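Local coordinates for protein ammonium transporter (Kuenenia stuttgartiensis, PDB 6EU6) that probably binds ammonium in the membrane and signals its presence, as the ammonium transporter-like part of an ammonium sensor histidine kinase, at residues I77-A82 with N146-D151; G64-K69 with F98-F103. One frame throughout, in Å; residues are numbered along the deposited sequence.

Contact 1 of 2, residues I77-A82 with N146-D151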
loop_
_atom_site.group_PDB
_atom_site.type_symbol
_atom_site.label_atom_id
_atom_site.label_comp_id
_atom_site.label_asym_id
_atom_site.label_seq_id
_atom_site.Cartn_x
_atom_site.Cartn_y
_atom_site.Cartn_z
ATOM N N ILE A 77 24.269 -25.355 7.542
ATOM C CA ILE A 77 23.932 -26.494 8.444
ATOM C C ILE A 77 23.546 -26.114 9.846
ATOM O O ILE A 77 23.450 -26.965 10.720
ATOM C CB ILE A 77 25.067 -27.557 8.471
ATOM C CG1 ILE A 77 26.340 -27.001 9.154
ATOM C CG2 ILE A 77 25.364 -28.078 7.069
ATOM C CD1 ILE A 77 27.508 -27.967 9.210
ATOM N N ASP A 78 23.276 -24.844 10.062
ATOM C CA ASP A 78 22.646 -24.417 11.294
ATOM C C ASP A 78 21.735 -23.234 11.001
ATOM O O ASP A 78 21.466 -22.975 9.830
ATOM C CB ASP A 78 23.709 -24.153 12.360
ATOM C CG ASP A 78 24.531 -22.941 12.124
ATOM O OD1 ASP A 78 24.381 -22.193 11.129
ATOM O OD2 ASP A 78 25.417 -22.754 12.979
ATOM N N LEU A 79 21.248 -22.600 12.060
ATOM C CA LEU A 79 20.260 -21.515 12.055
ATOM C C LEU A 79 18.873 -22.008 11.620
ATOM O O LEU A 79 17.968 -21.216 11.264
ATOM C CB LEU A 79 20.712 -20.385 11.181
ATOM C CG LEU A 79 21.962 -19.649 11.643
ATOM C CD1 LEU A 79 22.478 -18.685 10.609
ATOM C CD2 LEU A 79 21.654 -18.925 12.941
ATOM N N PHE A 80 18.665 -23.307 11.719
ATOM C CA PHE A 80 17.324 -23.836 11.635
ATOM C C PHE A 80 16.441 -23.286 12.768
ATOM O O PHE A 80 16.906 -23.167 13.921
ATOM C CB PHE A 80 17.348 -25.366 11.623
ATOM C CG PHE A 80 18.242 -25.910 10.580
ATOM C CD1 PHE A 80 17.976 -25.639 9.235
ATOM C CD2 PHE A 80 19.380 -26.641 10.915
ATOM C CE1 PHE A 80 18.786 -26.116 8.247
ATOM C CE2 PHE A 80 20.215 -27.112 9.923
ATOM C CZ PHE A 80 19.931 -26.857 8.582
ATOM N N PHE A 81 15.184 -22.920 12.435
ATOM C CA PHE A 81 14.247 -22.364 13.411
ATOM C C PHE A 81 14.803 -21.084 14.019
ATOM O O PHE A 81 14.523 -20.750 15.188
ATOM C CB PHE A 81 13.916 -23.367 14.515
ATOM C CG PHE A 81 13.360 -24.654 13.991
ATOM C CD1 PHE A 81 12.065 -24.707 13.461
ATOM C CD2 PHE A 81 14.117 -25.804 14.004
ATOM C CE1 PHE A 81 11.568 -25.857 12.962
ATOM C CE2 PHE A 81 13.613 -26.953 13.507
ATOM C CZ PHE A 81 12.337 -26.992 13.005
ATOM N N ALA A 82 15.656 -20.427 13.237
ATOM C CA ALA A 82 16.357 -19.230 13.661
ATOM C C ALA A 82 17.225 -19.467 14.913
ATOM O O ALA A 82 17.407 -18.565 15.701
ATOM C CB ALA A 82 15.364 -18.118 13.917
ATOM N N ASN A 146 27.788 -16.219 1.728
ATOM C CA ASN A 146 28.738 -15.397 2.479
ATOM C C ASN A 146 28.101 -14.321 3.332
ATOM O O ASN A 146 28.802 -13.606 3.998
ATOM C CB ASN A 146 29.706 -14.699 1.518
ATOM C CG ASN A 146 29.008 -13.702 0.581
ATOM O OD1 ASN A 146 28.009 -13.964 -0.030
ATOM N ND2 ASN A 146 29.586 -12.616 0.438
ATOM N N LEU A 147 26.793 -14.111 3.240
ATOM C CA LEU A 147 26.258 -12.766 3.619
ATOM C C LEU A 147 26.005 -12.625 5.121
ATOM O O LEU A 147 26.055 -11.548 5.654
ATOM C CB LEU A 147 24.924 -12.520 2.894
ATOM C CG LEU A 147 24.279 -11.151 2.717
ATOM C CD1 LEU A 147 25.146 -10.253 1.862
ATOM C CD2 LEU A 147 22.925 -11.406 2.025
ATOM N N PHE A 148 25.631 -13.697 5.790
ATOM C CA PHE A 148 25.188 -13.566 7.183
ATOM C C PHE A 148 26.208 -14.168 8.180
ATOM O O PHE A 148 26.549 -13.502 9.171
ATOM C CB PHE A 148 23.824 -14.268 7.379
ATOM C CG PHE A 148 23.216 -14.018 8.708
ATOM C CD1 PHE A 148 22.698 -12.757 9.036
ATOM C CD2 PHE A 148 23.225 -15.002 9.674
ATOM C CE1 PHE A 148 22.136 -12.538 10.293
ATOM C CE2 PHE A 148 22.663 -14.785 10.936
ATOM C CZ PHE A 148 22.109 -13.552 11.238
ATOM N N SER A 149 26.614 -15.420 7.949
ATOM C CA SER A 149 27.412 -16.228 8.900
ATOM C C SER A 149 28.865 -15.816 8.668
ATOM O O SER A 149 29.286 -15.576 7.507
ATOM C CB SER A 149 27.230 -17.736 8.680
ATOM O OG SER A 149 26.034 -18.222 9.277
ATOM N N PRO A 150 29.648 -15.728 9.768
ATOM C CA PRO A 150 31.042 -15.191 9.692
ATOM C C PRO A 150 31.987 -16.076 8.870
ATOM O O PRO A 150 31.878 -17.285 8.936
ATOM C CB PRO A 150 31.483 -15.153 11.160
ATOM C CG PRO A 150 30.682 -16.222 11.821
ATOM C CD PRO A 150 29.343 -16.267 11.109
ATOM N N ASP A 151 32.832 -15.473 8.038
ATOM C CA ASP A 151 33.984 -16.171 7.451
ATOM C C ASP A 151 33.658 -17.352 6.583
ATOM O O ASP A 151 34.261 -18.404 6.782
ATOM C CB ASP A 151 34.926 -16.672 8.558
ATOM C CG ASP A 151 35.325 -15.582 9.536
ATOM O OD1 ASP A 151 35.797 -14.525 9.056
ATOM O OD2 ASP A 151 35.171 -15.788 10.774
HETATM O O HOH W 1 26.122 -19.970 11.322
#
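Leu79 places its CD1 methyl against both Phe148 and Ser149. CD1 of Leu79 lies 3.9 Å from CD2 of Phe148 and equally near its CE2. The same methyl is 3.8 Å from OG of Ser149, a plain van der Waals approach. Leu79 has left-handed backbone angles, and its CG stands opposite the carbonyl carbon (chi1 -65°), which carries the branch across to the other loop. The Phe148 ring is also stacked on Phe96 and meets His88. Leu79 also touches His88, so it packs at the border of this cluster.

Beside this apolar touch runs a polar bridge. One water gives a hydrogen to OD1 of Asp78 (2.8 Å) and the other to OG of Ser149 (2.7 Å). Ser149 OG is also hydrogen-bonded to the carbonyl oxygen of Phe67, and the backbone NH of Lys69 reaches Asp78 OD1. Both loops are thus pinned to nearby residues where helix 40-67 ends, and the water joins them. No direct hydrogen bond links the two loops.

The chemistry is divided. One methyl meets a ring, while the water carries the polar link. Ser149 gives its hydrogen to the carbonyl of Phe67, which fixes the rotation of the hydroxyl, and its oxygen accepts from the water. Two donors at OD1 of Asp78, the water and the NH of Lys69, would probably favour the charged form.

Contact 2 of 2, residues G64-K69 with F98-F103; sequences GFMFGK and FFQMVF
The last turn of helix 40-67 faces helix 93-114 here, and the nearest CA atoms, those of Met66 and Gln100, are 9.6 Å apart. The gap is bridged by side chains. Phe67 crosses Gln100 at about a right angle, with ring and amide planes turned 65° from each other. OE1 of Gln100 sits at the ring edge, near its plane, 3.4 Å from CZ of Phe67. The aliphatic part follows closely, with CG of Gln100 3.5 Å from CE2 of Phe67. A bend at chi2 (-64°) folds the glutamine chain so that CG and the amide both meet the same rim. The partly positive ring hydrogens probably suit the amide oxygen, although no hydrogen bond forms between the pair. Met66 adds a lighter touch, its CE 4.2 Å from OE1 of Gln100, and its CG packs on one face of the Phe67 ring.

The amide nitrogen of Gln100 lies at the edge of the Phe99 ring and makes a weak hydrogen bond to a bound MES molecule, probably from the crystallisation liquor. After Phe67 the chain leaves the helix at Gly68.

One turn on from Gln100, Phe103 stacks on Phe223. This pair probably corresponds to the phenylalanine gate of the Amt fold, so the arrangement is consistent with the wall of an Amt-type pore entrance.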
loop_
_atom_site.group_PDB
_atom_site.type_symbol
_atom_site.label_atom_id
_atom_site.label_comp_id
_atom_site.label_asym_id
_atom_site.label_seq_id
_atom_site.Cartn_x
_atom_site.Cartn_y
_atom_site.Cartn_z
ATOM N N GLY A 64 18.229 -21.662 7.279
ATOM C CA GLY A 64 19.442 -22.339 7.725
ATOM C C GLY A 64 20.248 -22.893 6.561
ATOM O O GLY A 64 21.432 -22.634 6.450
ATOM N N PHE A 65 19.568 -23.564 5.653
ATOM C CA PHE A 65 20.218 -24.085 4.459
ATOM C C PHE A 65 20.895 -22.983 3.671
ATOM O O PHE A 65 21.964 -23.198 3.081
ATOM C CB PHE A 65 19.242 -24.781 3.537
ATOM C CG PHE A 65 18.805 -26.151 3.977
ATOM C CD1 PHE A 65 19.487 -26.893 4.936
ATOM C CD2 PHE A 65 17.710 -26.740 3.372
ATOM C CE1 PHE A 65 19.058 -28.170 5.315
ATOM C CE2 PHE A 65 17.315 -28.042 3.694
ATOM C CZ PHE A 65 17.987 -28.775 4.697
ATOM N N MET A 66 20.270 -21.806 3.628
ATOM C CA MET A 66 20.726 -20.721 2.785
ATOM C C MET A 66 21.890 -19.924 3.422
ATOM O O MET A 66 22.861 -19.571 2.765
ATOM C CB MET A 66 19.563 -19.744 2.536
ATOM C CG MET A 66 19.911 -18.650 1.511
ATOM S SD MET A 66 18.341 -18.095 0.724
ATOM C CE MET A 66 18.941 -16.729 -0.319
ATOM N N PHE A 67 21.754 -19.615 4.698
ATOM C CA PHE A 67 22.664 -18.687 5.358
ATOM C C PHE A 67 23.446 -19.263 6.563
ATOM O O PHE A 67 24.330 -18.560 7.092
ATOM C CB PHE A 67 21.884 -17.443 5.835
ATOM C CG PHE A 67 21.414 -16.581 4.696
ATOM C CD1 PHE A 67 22.336 -15.854 3.898
ATOM C CD2 PHE A 67 20.085 -16.515 4.384
ATOM C CE1 PHE A 67 21.869 -15.108 2.800
ATOM C CE2 PHE A 67 19.621 -15.717 3.355
ATOM C CZ PHE A 67 20.511 -15.052 2.538
ATOM N N GLY A 68 23.102 -20.478 7.000
ATOM C CA GLY A 68 23.781 -21.081 8.118
ATOM C C GLY A 68 25.209 -21.530 7.749
ATOM O O GLY A 68 25.732 -21.273 6.652
ATOM N N LYS A 69 25.821 -22.197 8.710
ATOM C CA LYS A 69 27.222 -22.419 8.662
ATOM C C LYS A 69 27.443 -23.318 7.490
ATOM O O LYS A 69 26.794 -24.351 7.313
ATOM C CB LYS A 69 27.685 -22.971 10.002
ATOM C CG LYS A 69 29.097 -23.547 10.042
ATOM C CD LYS A 69 29.301 -24.240 11.392
ATOM C CE LYS A 69 30.530 -25.118 11.427
ATOM N NZ LYS A 69 31.808 -24.345 11.356
ATOM N N PHE A 98 13.849 -11.552 8.431
ATOM C CA PHE A 98 12.537 -11.347 7.886
ATOM C C PHE A 98 12.620 -10.886 6.436
ATOM O O PHE A 98 11.798 -11.300 5.607
ATOM C CB PHE A 98 11.738 -10.345 8.729
ATOM C CG PHE A 98 10.320 -10.169 8.245
ATOM C CD1 PHE A 98 9.467 -11.268 8.082
ATOM C CD2 PHE A 98 9.869 -8.937 7.833
ATOM C CE1 PHE A 98 8.193 -11.136 7.550
ATOM C CE2 PHE A 98 8.581 -8.792 7.313
ATOM C CZ PHE A 98 7.742 -9.885 7.184
ATOM N N PHE A 99 13.571 -10.000 6.173
ATOM C CA PHE A 99 13.904 -9.580 4.812
ATOM C C PHE A 99 14.152 -10.755 3.874
ATOM O O PHE A 99 13.533 -10.871 2.811
ATOM C CB PHE A 99 15.062 -8.609 4.850
ATOM C CG PHE A 99 15.348 -7.923 3.515
ATOM C CD1 PHE A 99 14.583 -6.871 3.073
ATOM C CD2 PHE A 99 16.380 -8.341 2.720
ATOM C CE1 PHE A 99 14.873 -6.219 1.831
ATOM C CE2 PHE A 99 16.682 -7.695 1.513
ATOM C CZ PHE A 99 15.897 -6.642 1.047
ATOM N N GLN A 100 14.930 -11.713 4.331
ATOM C CA GLN A 100 15.211 -12.839 3.487
ATOM C C GLN A 100 13.979 -13.750 3.433
ATOM O O GLN A 100 13.787 -14.396 2.445
ATOM C CB GLN A 100 16.440 -13.614 3.994
ATOM C CG GLN A 100 17.755 -12.826 3.975
ATOM C CD GLN A 100 18.162 -12.444 2.545
ATOM O OE1 GLN A 100 17.825 -13.118 1.609
ATOM N NE2 GLN A 100 18.840 -11.318 2.395
ATOM N N MET A 101 13.131 -13.807 4.484
ATOM C CA MET A 101 11.917 -14.591 4.394
ATOM C C MET A 101 10.995 -14.084 3.286
ATOM O O MET A 101 10.427 -14.865 2.530
ATOM C CB MET A 101 11.159 -14.602 5.751
ATOM C CG MET A 101 9.880 -15.410 5.745
ATOM S SD MET A 101 9.086 -15.363 7.389
ATOM C CE MET A 101 10.215 -16.504 8.164
ATOM N N VAL A 102 10.805 -12.762 3.225
ATOM C CA VAL A 102 9.911 -12.260 2.201
ATOM C C VAL A 102 10.538 -12.424 0.783
ATOM O O VAL A 102 9.820 -12.549 -0.199
ATOM C CB VAL A 102 9.402 -10.828 2.493
ATOM C CG1 VAL A 102 8.595 -10.831 3.797
ATOM C CG2 VAL A 102 10.503 -9.807 2.583
ATOM N N PHE A 103 11.870 -12.360 0.664
ATOM C CA PHE A 103 12.520 -12.823 -0.595
ATOM C C PHE A 103 12.119 -14.251 -0.986
ATOM O O PHE A 103 11.749 -14.530 -2.120
ATOM C CB PHE A 103 14.055 -12.647 -0.487
ATOM C CG PHE A 103 14.543 -11.286 -0.875
ATOM C CD1 PHE A 103 13.826 -10.156 -0.547
ATOM C CD2 PHE A 103 15.751 -11.136 -1.503
ATOM C CE1 PHE A 103 14.267 -8.902 -0.903
ATOM C CE2 PHE A 103 16.168 -9.884 -1.921
ATOM C CZ PHE A 103 15.446 -8.766 -1.593
#

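After helix 2-34 the chain follows helix 40-67 to the 64-69 half of contact 2. A short antiparallel hairpin, 70-71 with 75-76, leads to 77-82, the first half of contact 1. Helix 93-114 then brings in 98-103, and contact 2 closes a loop of 28 residues. Helix 121-144 follows, and at 146-151 contact 1 closes its longer loop of 63. The segments alternate, so the two loops cross. The contact centres are 8 Å apart. The two contacts meet at Phe67 and Lys69, through the hydrogen bonds to Ser149 and Asp78. Contact 2 ties two helices together, while contact 1 ties the loops that lead away from helices 40-67 and 121-144.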